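Local coordinates for (2Z,6E)-hedycaryol synthase (Kitasatospora setae, PDB 4MC3), which converts (2E,6E)-farnesyl diphosphate and water into (2Z,6E)-hedycaryol and diphosphate by a magnesium-dependent 1,11-cyclization, at residues I143-A148 with R175-G180; T99-L104 with T152-A157; R201-M206 with L276-R281; W183-D188 with A296-A301. One frame throughout, in Å; residues are numbered along the deposited sequence.

Interaction 1 (I143-A148 with R175-G180). With 28U ((3R,6E)-3,7,11-trimethyldodeca-1,6,10-trien-3-ol), chain B.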
# COMPACT_ATOMS: atom_id res chain seq x y z
N ILE A 143 -3.74 -0.71 -12.15
CA ILE A 143 -3.34 0.56 -12.70
C ILE A 143 -4.02 1.72 -12.01
O ILE A 143 -3.42 2.73 -11.71
CB ILE A 143 -3.62 0.59 -14.25
CG1 ILE A 143 -2.66 -0.35 -14.92
CG2 ILE A 143 -3.50 2.00 -14.83
CD1 ILE A 143 -2.93 -0.47 -16.43
N GLY A 144 -5.30 1.59 -11.76
CA GLY A 144 -5.97 2.70 -11.10
C GLY A 144 -5.42 2.97 -9.71
O GLY A 144 -5.18 4.12 -9.34
N HIS A 145 -5.17 1.90 -8.97
CA HIS A 145 -4.59 2.07 -7.63
C HIS A 145 -3.15 2.61 -7.67
O HIS A 145 -2.76 3.41 -6.79
CB HIS A 145 -4.66 0.74 -6.92
CG HIS A 145 -6.03 0.32 -6.53
ND1 HIS A 145 -6.36 -1.01 -6.36
CD2 HIS A 145 -7.13 1.02 -6.15
CE1 HIS A 145 -7.61 -1.11 -5.98
NE2 HIS A 145 -8.10 0.11 -5.84
N PHE A 146 -2.32 2.12 -8.60
CA PHE A 146 -0.95 2.56 -8.75
C PHE A 146 -0.88 4.02 -9.20
O PHE A 146 -0.06 4.81 -8.71
CB PHE A 146 -0.16 1.59 -9.58
CG PHE A 146 1.34 1.80 -9.45
CD1 PHE A 146 1.98 1.29 -8.33
CD2 PHE A 146 2.12 2.52 -10.39
CE1 PHE A 146 3.33 1.50 -8.16
CE2 PHE A 146 3.47 2.72 -10.17
CZ PHE A 146 4.06 2.18 -9.08
N GLU A 147 -1.71 4.36 -10.18
CA GLU A 147 -1.79 5.74 -10.64
C GLU A 147 -2.27 6.66 -9.54
O GLU A 147 -1.73 7.77 -9.43
CB GLU A 147 -2.68 5.92 -11.89
CG GLU A 147 -2.04 5.33 -13.14
CD GLU A 147 -2.79 5.58 -14.41
OE1 GLU A 147 -4.00 5.62 -14.41
OE2 GLU A 147 -2.12 5.71 -15.42
N ALA A 148 -3.24 6.23 -8.74
CA ALA A 148 -3.73 7.04 -7.60
C ALA A 148 -2.53 7.29 -6.63
O ALA A 148 -2.34 8.38 -6.14
CB ALA A 148 -4.88 6.39 -6.87
N ARG A 175 -4.55 9.65 1.55
CA ARG A 175 -3.64 8.85 2.32
C ARG A 175 -3.89 7.35 2.12
O ARG A 175 -2.96 6.53 2.18
CB ARG A 175 -3.72 9.20 3.81
CG ARG A 175 -2.68 8.56 4.65
CD ARG A 175 -1.29 8.96 4.28
NE ARG A 175 -0.34 8.48 5.27
CZ ARG A 175 0.70 7.69 5.01
NH1 ARG A 175 0.98 7.28 3.76
NH2 ARG A 175 1.43 7.30 6.01
N MET A 176 -5.15 6.95 1.93
CA MET A 176 -5.44 5.52 1.68
C MET A 176 -4.73 5.05 0.42
O MET A 176 -4.43 3.87 0.32
CB MET A 176 -6.90 5.16 1.65
CG MET A 176 -7.69 5.68 0.54
SD MET A 176 -9.27 4.73 0.29
CE MET A 176 -8.89 3.12 -0.38
N TYR A 177 -4.50 5.94 -0.54
CA TYR A 177 -3.69 5.58 -1.76
C TYR A 177 -2.19 5.82 -1.58
O TYR A 177 -1.37 5.03 -2.10
CB TYR A 177 -4.24 6.29 -2.97
CG TYR A 177 -5.65 5.87 -3.25
CD1 TYR A 177 -5.96 4.59 -3.69
CD2 TYR A 177 -6.71 6.75 -3.03
CE1 TYR A 177 -7.28 4.21 -3.91
CE2 TYR A 177 -8.02 6.36 -3.24
CZ TYR A 177 -8.29 5.08 -3.66
OH TYR A 177 -9.59 4.68 -3.91
N SER A 178 -1.74 6.90 -0.92
CA SER A 178 -0.31 7.19 -0.76
C SER A 178 0.42 6.15 0.08
O SER A 178 1.62 5.95 -0.10
CB SER A 178 -0.04 8.60 -0.25
OG SER A 178 -0.36 8.71 1.15
N VAL A 179 -0.27 5.47 1.01
CA VAL A 179 0.34 4.39 1.78
C VAL A 179 0.63 3.17 0.90
O VAL A 179 1.33 2.28 1.32
CB VAL A 179 -0.57 4.07 3.01
CG1 VAL A 179 -1.85 3.36 2.63
CG2 VAL A 179 0.20 3.31 4.07
N GLY A 180 0.01 3.11 -0.27
CA GLY A 180 0.30 2.05 -1.24
C GLY A 180 -0.43 0.75 -1.09
O GLY A 180 -0.44 -0.09 -2.01
C4 28U B . 3.18 0.60 5.43
C5 28U B . 5.26 0.03 4.09
C6 28U B . 4.97 -0.91 2.94
C7 28U B . 5.69 -0.85 1.62
C8 28U B . 6.39 0.19 1.07
C10 28U B . 6.74 1.48 1.76
C13 28U B . 5.47 3.70 -0.19
C15 28U B . 5.22 4.67 0.96
O16 28U B . 4.85 2.25 5.10
C3 28U B . 4.20 1.16 4.40
C2 28U B . 3.42 1.69 3.19
C1 28U B . 4.08 2.29 2.16
C9 28U B . 6.34 0.41 -0.43
C11 28U B . 5.06 1.19 -0.88
C12 28U B . 4.72 2.58 -0.32
C14 28U B . 6.85 3.91 -0.79
O HOH W 1 -2.76 2.99 -3.88
O HOH W 2 -10.17 1.89 -4.65

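Interaction 2 (T99-L104 with T152-A157)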
# COMPACT_ATOMS: atom_id res chain seq x y z
N THR A 99 5.81 16.56 -13.99
CA THR A 99 6.54 16.07 -15.13
C THR A 99 7.06 14.62 -14.89
O THR A 99 6.87 13.75 -15.71
CB THR A 99 7.71 17.01 -15.46
OG1 THR A 99 7.16 18.29 -15.78
CG2 THR A 99 8.48 16.50 -16.66
N ALA A 100 7.68 14.41 -13.73
CA ALA A 100 8.20 13.07 -13.38
C ALA A 100 7.04 12.05 -13.27
O ALA A 100 7.09 10.92 -13.85
CB ALA A 100 8.94 13.17 -12.09
N ILE A 101 5.98 12.48 -12.61
CA ILE A 101 4.83 11.59 -12.34
C ILE A 101 4.12 11.26 -13.64
O ILE A 101 3.75 10.09 -13.91
CB ILE A 101 3.87 12.16 -11.25
CG1 ILE A 101 4.50 12.19 -9.84
CG2 ILE A 101 2.56 11.40 -11.17
CD1 ILE A 101 5.02 10.86 -9.32
N ASP A 102 3.97 12.25 -14.52
CA ASP A 102 3.24 12.02 -15.75
C ASP A 102 4.01 11.05 -16.66
O ASP A 102 3.39 10.23 -17.35
CB ASP A 102 2.96 13.32 -16.47
CG ASP A 102 1.82 14.15 -15.81
OD1 ASP A 102 1.11 13.66 -14.87
OD2 ASP A 102 1.60 15.30 -16.25
N GLU A 103 5.33 11.12 -16.63
CA GLU A 103 6.17 10.22 -17.42
C GLU A 103 6.00 8.78 -16.90
O GLU A 103 5.84 7.86 -17.68
CB GLU A 103 7.63 10.60 -17.30
CG GLU A 103 8.51 9.65 -18.13
CD GLU A 103 9.96 9.98 -18.06
OE1 GLU A 103 10.51 10.05 -16.94
OE2 GLU A 103 10.56 10.15 -19.14
N LEU A 104 5.96 8.61 -15.58
CA LEU A 104 5.76 7.27 -15.00
C LEU A 104 4.36 6.73 -15.35
O LEU A 104 4.19 5.57 -15.76
CB LEU A 104 5.99 7.33 -13.50
CG LEU A 104 7.44 7.54 -13.07
CD1 LEU A 104 7.54 7.90 -11.60
CD2 LEU A 104 8.34 6.35 -13.36
N THR A 152 -0.61 11.11 -5.79
CA THR A 152 -0.51 11.75 -4.47
C THR A 152 0.72 12.60 -4.32
O THR A 152 0.66 13.62 -3.58
CB THR A 152 -0.63 10.76 -3.30
OG1 THR A 152 0.49 9.87 -3.23
CG2 THR A 152 -1.95 10.08 -3.38
N TYR A 153 1.80 12.29 -5.04
CA TYR A 153 2.99 13.15 -5.06
C TYR A 153 2.66 14.53 -5.61
O TYR A 153 3.07 15.56 -5.00
CB TYR A 153 4.11 12.50 -5.83
CG TYR A 153 4.76 11.31 -5.15
CD1 TYR A 153 5.74 11.48 -4.18
CD2 TYR A 153 4.44 9.99 -5.54
CE1 TYR A 153 6.36 10.40 -3.58
CE2 TYR A 153 5.03 8.89 -4.90
CZ TYR A 153 6.00 9.10 -3.93
OH TYR A 153 6.64 8.04 -3.28
N THR A 154 1.87 14.58 -6.68
CA THR A 154 1.47 15.83 -7.28
C THR A 154 0.43 16.55 -6.42
O THR A 154 0.55 17.73 -6.19
CB THR A 154 0.86 15.56 -8.65
OG1 THR A 154 1.87 14.98 -9.50
CG2 THR A 154 0.27 16.78 -9.22
N THR A 155 -0.59 15.84 -5.90
CA THR A 155 -1.58 16.46 -5.00
C THR A 155 -0.96 17.18 -3.81
O THR A 155 -1.30 18.35 -3.50
CB THR A 155 -2.58 15.43 -4.52
OG1 THR A 155 -3.23 14.89 -5.67
CG2 THR A 155 -3.63 16.08 -3.58
N GLU A 156 -0.06 16.50 -3.12
CA GLU A 156 0.50 17.09 -1.92
C GLU A 156 1.35 18.31 -2.26
O GLU A 156 1.30 19.30 -1.52
CB GLU A 156 1.22 16.00 -1.11
CG GLU A 156 0.16 14.96 -0.66
CD GLU A 156 0.58 14.04 0.48
OE1 GLU A 156 1.81 13.85 0.62
OE2 GLU A 156 -0.35 13.51 1.21
N ALA A 157 2.06 18.30 -3.39
CA ALA A 157 2.88 19.46 -3.76
C ALA A 157 1.96 20.66 -4.06
O ALA A 157 2.29 21.79 -3.73
CB ALA A 157 3.78 19.13 -4.94
O HOH W 3 0.78 14.26 -12.00

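Interaction 3 (R201-M206 with L276-R281)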
# COMPACT_ATOMS: atom_id res chain seq x y z
N ARG A 201 -14.17 -7.90 -5.85
CA ARG A 201 -13.05 -6.95 -5.68
C ARG A 201 -13.54 -5.54 -5.33
O ARG A 201 -12.92 -4.84 -4.54
CB ARG A 201 -12.20 -6.86 -6.94
CG ARG A 201 -10.90 -6.09 -6.74
CD ARG A 201 -10.05 -6.02 -7.99
NE ARG A 201 -9.57 -7.32 -8.45
CZ ARG A 201 -9.98 -7.98 -9.53
NH1 ARG A 201 -10.94 -7.51 -10.35
NH2 ARG A 201 -9.45 -9.16 -9.80
N THR A 202 -14.69 -5.17 -5.87
CA THR A 202 -15.21 -3.81 -5.76
C THR A 202 -16.60 -3.81 -5.08
O THR A 202 -17.35 -2.80 -5.16
CB THR A 202 -15.32 -3.14 -7.15
OG1 THR A 202 -16.28 -3.83 -7.95
CG2 THR A 202 -13.99 -3.12 -7.89
N CYS A 203 -16.96 -4.89 -4.39
CA CYS A 203 -18.19 -4.90 -3.59
C CYS A 203 -18.05 -3.95 -2.37
O CYS A 203 -16.90 -3.56 -1.99
CB CYS A 203 -18.55 -6.32 -3.17
SG CYS A 203 -17.69 -7.09 -1.79
N GLY A 204 -19.19 -3.60 -1.76
CA GLY A 204 -19.21 -2.65 -0.66
C GLY A 204 -18.35 -3.06 0.51
O GLY A 204 -17.51 -2.26 0.97
N PRO A 205 -18.52 -4.31 1.00
CA PRO A 205 -17.73 -4.67 2.15
C PRO A 205 -16.22 -4.70 1.82
O PRO A 205 -15.41 -4.38 2.69
CB PRO A 205 -18.25 -6.07 2.52
CG PRO A 205 -19.69 -6.07 2.06
CD PRO A 205 -19.71 -5.20 0.84
N MET A 206 -15.84 -5.11 0.61
CA MET A 206 -14.41 -5.18 0.27
C MET A 206 -13.84 -3.76 0.17
O MET A 206 -12.69 -3.51 0.60
CB MET A 206 -14.16 -5.94 -1.01
CG MET A 206 -12.71 -6.38 -1.21
SD MET A 206 -12.25 -7.63 0.01
CE MET A 206 -12.52 -9.17 -0.85
N LEU A 276 -18.49 -11.71 4.38
CA LEU A 276 -19.04 -13.05 4.41
C LEU A 276 -20.49 -13.10 3.95
O LEU A 276 -20.86 -13.99 3.17
CB LEU A 276 -18.87 -13.65 5.81
CG LEU A 276 -17.42 -13.94 6.20
CD1 LEU A 276 -17.27 -14.40 7.65
CD2 LEU A 276 -16.81 -14.97 5.26
N GLU A 277 -21.30 -12.15 4.41
CA GLU A 277 -22.72 -12.06 4.00
C GLU A 277 -22.87 -11.77 2.51
O GLU A 277 -23.72 -12.35 1.82
CB GLU A 277 -23.43 -10.97 4.82
CG GLU A 277 -23.42 -11.20 6.33
CD GLU A 277 -23.96 -10.02 7.13
OE1 GLU A 277 -24.53 -9.04 6.55
OE2 GLU A 277 -23.82 -10.08 8.38
N GLU A 278 -22.00 -10.91 1.99
CA GLU A 278 -22.07 -10.53 0.59
C GLU A 278 -21.66 -11.71 -0.30
O GLU A 278 -22.19 -11.86 -1.39
CB GLU A 278 -21.17 -9.30 0.31
CG GLU A 278 -20.99 -8.92 -1.17
CD GLU A 278 -22.30 -8.44 -1.82
OE1 GLU A 278 -23.28 -8.22 -1.09
OE2 GLU A 278 -22.37 -8.26 -3.07
N LEU A 279 -20.68 -12.51 0.14
CA LEU A 279 -20.28 -13.69 -0.67
C LEU A 279 -21.48 -14.64 -0.87
O LEU A 279 -21.69 -15.18 -1.96
CB LEU A 279 -19.08 -14.39 -0.03
CG LEU A 279 -17.77 -13.56 -0.03
CD1 LEU A 279 -16.70 -14.27 0.77
CD2 LEU A 279 -17.27 -13.30 -1.44
N ASP A 280 -22.28 -14.83 0.19
CA ASP A 280 -23.56 -15.62 0.14
C ASP A 280 -24.61 -15.04 -0.84
O ASP A 280 -25.23 -15.78 -1.59
CB ASP A 280 -24.08 -15.72 1.56
CG ASP A 280 -23.21 -16.61 2.45
OD1 ASP A 280 -22.32 -17.31 1.92
OD2 ASP A 280 -23.41 -16.63 3.68
N ARG A 281 -24.81 -13.73 -0.82
CA ARG A 281 -25.70 -13.05 -1.76
C ARG A 281 -25.33 -13.22 -3.23
O ARG A 281 -26.20 -13.18 -4.11
CB ARG A 281 -25.78 -11.55 -1.43
CG ARG A 281 -26.52 -11.26 -0.14
CD ARG A 281 -26.77 -9.77 0.01
NE ARG A 281 -26.94 -9.41 1.42
CZ ARG A 281 -26.02 -8.82 2.18
NH1 ARG A 281 -26.31 -8.55 3.45
NH2 ARG A 281 -24.82 -8.48 1.70

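Interaction 4 (W183-D188 with A296-A301)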
# COMPACT_ATOMS: atom_id res chain seq x y z
N TRP A 183 -2.72 -1.00 -4.11
CA TRP A 183 -2.03 -1.74 -5.17
C TRP A 183 -1.21 -2.90 -4.66
O TRP A 183 -1.08 -3.95 -5.32
CB TRP A 183 -1.20 -0.83 -6.10
CG TRP A 183 -0.07 -0.12 -5.53
CD1 TRP A 183 -0.06 1.16 -5.12
CD2 TRP A 183 1.24 -0.62 -5.32
NE1 TRP A 183 1.18 1.51 -4.66
CE2 TRP A 183 2.00 0.41 -4.75
CE3 TRP A 183 1.86 -1.88 -5.54
CZ2 TRP A 183 3.36 0.25 -4.43
CZ3 TRP A 183 3.22 -2.01 -5.21
CH2 TRP A 183 3.93 -0.97 -4.65
N LEU A 184 -0.67 -2.77 -3.43
CA LEU A 184 0.01 -3.90 -2.83
C LEU A 184 -0.87 -5.09 -2.69
O LEU A 184 -0.54 -6.25 -3.00
CB LEU A 184 0.67 -3.51 -1.47
CG LEU A 184 1.82 -2.54 -1.63
CD1 LEU A 184 2.15 -1.87 -0.30
CD2 LEU A 184 3.09 -3.27 -2.08
N TRP A 185 -2.06 -4.88 -2.15
CA TRP A 185 -3.07 -5.94 -1.95
C TRP A 185 -3.57 -6.47 -3.30
O TRP A 185 -3.78 -7.68 -3.40
CB TRP A 185 -4.23 -5.52 -1.11
CG TRP A 185 -3.81 -5.34 0.38
CD1 TRP A 185 -2.88 -6.05 1.06
CD2 TRP A 185 -4.32 -4.35 1.31
NE1 TRP A 185 -2.80 -5.60 2.37
CE2 TRP A 185 -3.65 -4.53 2.52
CE3 TRP A 185 -5.25 -3.33 1.19
CZ2 TRP A 185 -3.91 -3.71 3.66
CZ3 TRP A 185 -5.55 -2.54 2.33
CH2 TRP A 185 -4.86 -2.74 3.52
N ASP A 186 -3.69 -5.62 -4.33
CA ASP A 186 -3.97 -6.16 -5.65
C ASP A 186 -2.99 -7.28 -6.02
O ASP A 186 -3.36 -8.30 -6.63
CB ASP A 186 -3.93 -5.07 -6.73
CG ASP A 186 -5.05 -4.05 -6.63
OD1 ASP A 186 -6.13 -4.34 -6.12
OD2 ASP A 186 -4.77 -2.90 -7.09
N LEU A 187 -1.70 -7.11 -5.74
CA LEU A 187 -0.71 -8.11 -6.05
C LEU A 187 -0.88 -9.40 -5.28
O LEU A 187 -0.42 -10.47 -5.75
CB LEU A 187 0.71 -7.54 -5.89
CG LEU A 187 1.19 -6.46 -6.88
CD1 LEU A 187 2.40 -5.70 -6.45
CD2 LEU A 187 1.43 -7.10 -8.28
N ASP A 188 -1.54 -9.36 -4.12
CA ASP A 188 -1.82 -10.57 -3.37
C ASP A 188 -2.71 -11.54 -4.17
O ASP A 188 -2.67 -12.76 -3.94
CB ASP A 188 -2.48 -10.26 -2.04
CG ASP A 188 -2.50 -11.46 -1.06
OD1 ASP A 188 -1.47 -12.14 -0.95
OD2 ASP A 188 -3.58 -11.71 -0.46
N ALA A 296 -9.08 -11.29 2.24
CA ALA A 296 -9.47 -10.44 3.37
C ALA A 296 -8.69 -10.75 4.66
O ALA A 296 -8.33 -9.85 5.44
CB ALA A 296 -10.95 -10.59 3.63
N ALA A 297 -8.37 -12.02 4.90
CA ALA A 297 -7.48 -12.36 6.01
C ALA A 297 -6.10 -11.79 5.88
O ALA A 297 -5.45 -11.44 6.88
CB ALA A 297 -7.39 -13.89 6.22
N ASN A 298 -5.63 -11.66 4.64
CA ASN A 298 -4.32 -11.05 4.41
C ASN A 298 -4.34 -9.54 4.68
O ASN A 298 -3.38 -8.97 5.21
CB ASN A 298 -3.85 -11.31 2.95
CG ASN A 298 -2.44 -10.91 2.75
OD1 ASN A 298 -2.14 -9.88 2.07
ND2 ASN A 298 -1.57 -11.64 3.36
N VAL A 299 -5.42 -8.89 4.27
CA VAL A 299 -5.61 -7.47 4.56
C VAL A 299 -5.54 -7.30 6.09
O VAL A 299 -4.73 -6.49 6.60
CB VAL A 299 -6.91 -6.90 3.99
CG1 VAL A 299 -7.17 -5.50 4.54
CG2 VAL A 299 -6.92 -6.94 2.48
N ALA A 300 -6.29 -8.12 6.82
CA ALA A 300 -6.24 -8.05 8.28
C ALA A 300 -4.84 -8.32 8.89
O ALA A 300 -4.40 -7.58 9.76
CB ALA A 300 -7.26 -8.99 8.87
N ALA A 301 -4.15 -9.36 8.41
CA ALA A 301 -2.79 -9.67 8.83
C ALA A 301 -1.93 -8.47 8.71
O ALA A 301 -1.08 -8.25 9.53
CB ALA A 301 -2.21 -10.82 8.00

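Interaction 1 (I143-A148 with R175-G180)
Ala148 presses its methyl group onto one face of the Tyr177 ring, where helices 136-160 and 168-178 pack closely. CB of Ala148 stands 4.1 Å from the ring centroid and 28° off its normal, a CH-pi contact shifted toward the root of the ring. Tyr177 CG lies anti to the carbonyl carbon (chi1 -62°), which lays the ring over this methyl and carries the hydroxyl outward past His145. The opposite face of the tyrosine is backed by Met176 CG, so the ring is sandwiched.

Farther out the fit is looser and water does the joining. The imidazole only grazes the rim of the phenol, with His145 CD2 3.9 Å from Tyr177 CE1. A water lying in the planes of both rings is shared by His145 NE2 (3.0 Å) and Tyr177 OH (2.9 Å). On the other side of the imidazole, His145 ND1 is hydrogen-bonded to Asp186, which fixes the rotation of the ring. A second water spends both hydrogens on backbone carbonyls, 2.9 Å to His145 O and 3.0 Å to Tyr177 O. No direct hydrogen bond crosses between 143-148 and 175-180.

Next in the chain come Val179, whose CG2 meets the bound nerolidol, and Gly180 with positive phi, at the N-cap position of helix 181-188. Arg175 NH1 reaches back to Ser178 OG at 3.3 Å, while its NH2 pairs with Asp222. A helix interrupted beside the substrate pocket, behind an arginine that probably binds the diphosphate, is the helix break of class I terpene cyclases.

Interaction 2 (T99-L104 with T152-A157)
Ile101 of helix 95-107 reaches across to Tyr153 and Thr154 on helix 136-160, and nearly all the direct contact runs through this one side chain. The apolar part comes first. Ile101 CD1 lies 3.9 Å from Tyr153 CD2, approaching the ring obliquely while the two side chains cross at about a right angle. The same branch also rests on the root of the tyrosine, with Ile101 CG1 4.0 Å from Tyr153 CB. CG1 is anti to the carbonyl carbon (chi1 -68°), an orientation that sends the longer arm of the isoleucine across to the tyrosine. Cut back to an alanine, Ile101 would lose the branch that meets Tyr153, which is likely to open a gap beside Ile85 and leave the tyrosine's flank without its neighbour.

Van der Waals contact with a polar atom makes up the second kind. Thr154 slides past Ile101 in the opposite direction, its OG1 3.8 Å from Ile101 CG1 and scarcely farther from CB and CG2. The hydroxyl is thus bordered by hydrocarbon and finds its mate in water.

That water supplies the polar link. Thr154 OG1 donates to it over 2.8 Å, and it donates in turn to Asp102 OD1 at 3.0 Å, so the hydrogen-bonded path between the segments is indirect and lies next to the isoleucine.

Tyr153 OH is hydrogen-bonded to Asp82 of the DDXXXE motif, a probable magnesium ligand. Tyr153 is thus a second-shell residue, and Ile101 packs one layer behind it, probably helping to place a ring whose hydroxyl holds a presumed metal ligand.

Interaction 3 (R201-M206 with L276-R281)
Glu278, the side chain on which Cys203 and Pro205 pack, has both carboxylate oxygens engaged on its own helix. OE1 receives Arg281 NH2 at 3.2 Å, nearly in line with the C-O bond and in the guanidinium plane, with an N-H...O angle of 148°. OE2 takes a hydrogen bond from Gln282. Arg281 is poorly ordered and also makes a long ion pair with Glu277, so this salt-bridge network is probably mobile.

The aliphatic part of Glu278 makes the contact with 201-206. Its CG is anti to the backbone N and the chain then bends (chi2 65°), turning the CG methylene to the cysteine and the carboxylate away along its own helix. Cys203 SG touches Glu278 CG at 3.8 Å, with Cys203 CB slightly farther from the same carbon at 4.1 Å. Pro205 comes in at about a right angle, its ring atom CG 4.0 Å from Glu278 CB. No hydrogen bond joins the two segments.

Cys203 has a second task as the N-cap of helix 204-225. Its SG accepts a weak bond from Met206 N at 3.6 Å, so the sulfur closes the first turn while it leans on the glutamate. The carboxylate lies off the start of this helix, whose partial positive charge would probably favour it modestly.

The contact thus sets the beginning of helix 204-225 against the last turns of helix 250-282, where Cys203 and Pro205 also meet Leu275. Helix 286-309 packs alongside, touching Met206 through Tyr295 and Leu279 through Ala292 and Val293.

Interaction 4 (W183-D188 with A296-A301)
In the all-helical class I terpene synthase fold, the short helix that resumes after the break, 181-188, is covered by helix 286-309, with one face of Trp185 turned to the methyls of Val299. The segment axes approach to 10.5 Å and run in roughly opposed directions, 137° apart. Both valine methyls lie over the same face of the indole. Val299 CG1 stands over the six-membered ring, 3.9 Å from its centroid and 17° off the normal, a CH-pi contact. Val299 CG2 lies above the middle of the indole, over the bond the two rings share, 3.9 Å from Trp185 CD2. This spread follows from the first torsion of Val299, which puts CG1 anti to the backbone N and CG2 beside it. At the indole rim, Trp185 NE1 makes a weak hydrogen bond to Asn302, one turn beyond Asn298. A leucine in place of Trp185 would probably open a gap against Val299 and leave Asn302 without this partner.

Next to the indole the contact turns polar. The carboxylate of Asp188 and the amide of Asn298 come from opposite directions and stack with their planes 21° apart. Asp188 OD2 also lies 3.4 Å from Asn298 CB. Asp188 OD1 forms a salt bridge with Arg191, which touches Asn298 as well.

A broad aromatic face on aliphatic methyls thus provides most of the buried fit, while the buried aspartate beside it has an arginine to balance its charge, which would probably favour its ionised form.

Interactions 2 and 4 are buried, interaction 3 is partly so, and interaction 1 has the character of a surface contact although it borders the ligand pocket. Interactions 1 and 2 both use helix 136-160 and touch where Ser178 CB lies 3.3 Å from Thr152 OG1. Interaction 4 continues the chain past the helix break and meets interaction 1 through the His145-Asp186 pair. Interaction 3, away from the annotated sites, does not touch interaction 4, though the two use the consecutive helices 250-282 and 286-309. Waters join the two segments within interaction 1 and within interaction 2, CH-pi packing marks 1 and 4, and aliphatic and sulfur contacts characterise 3.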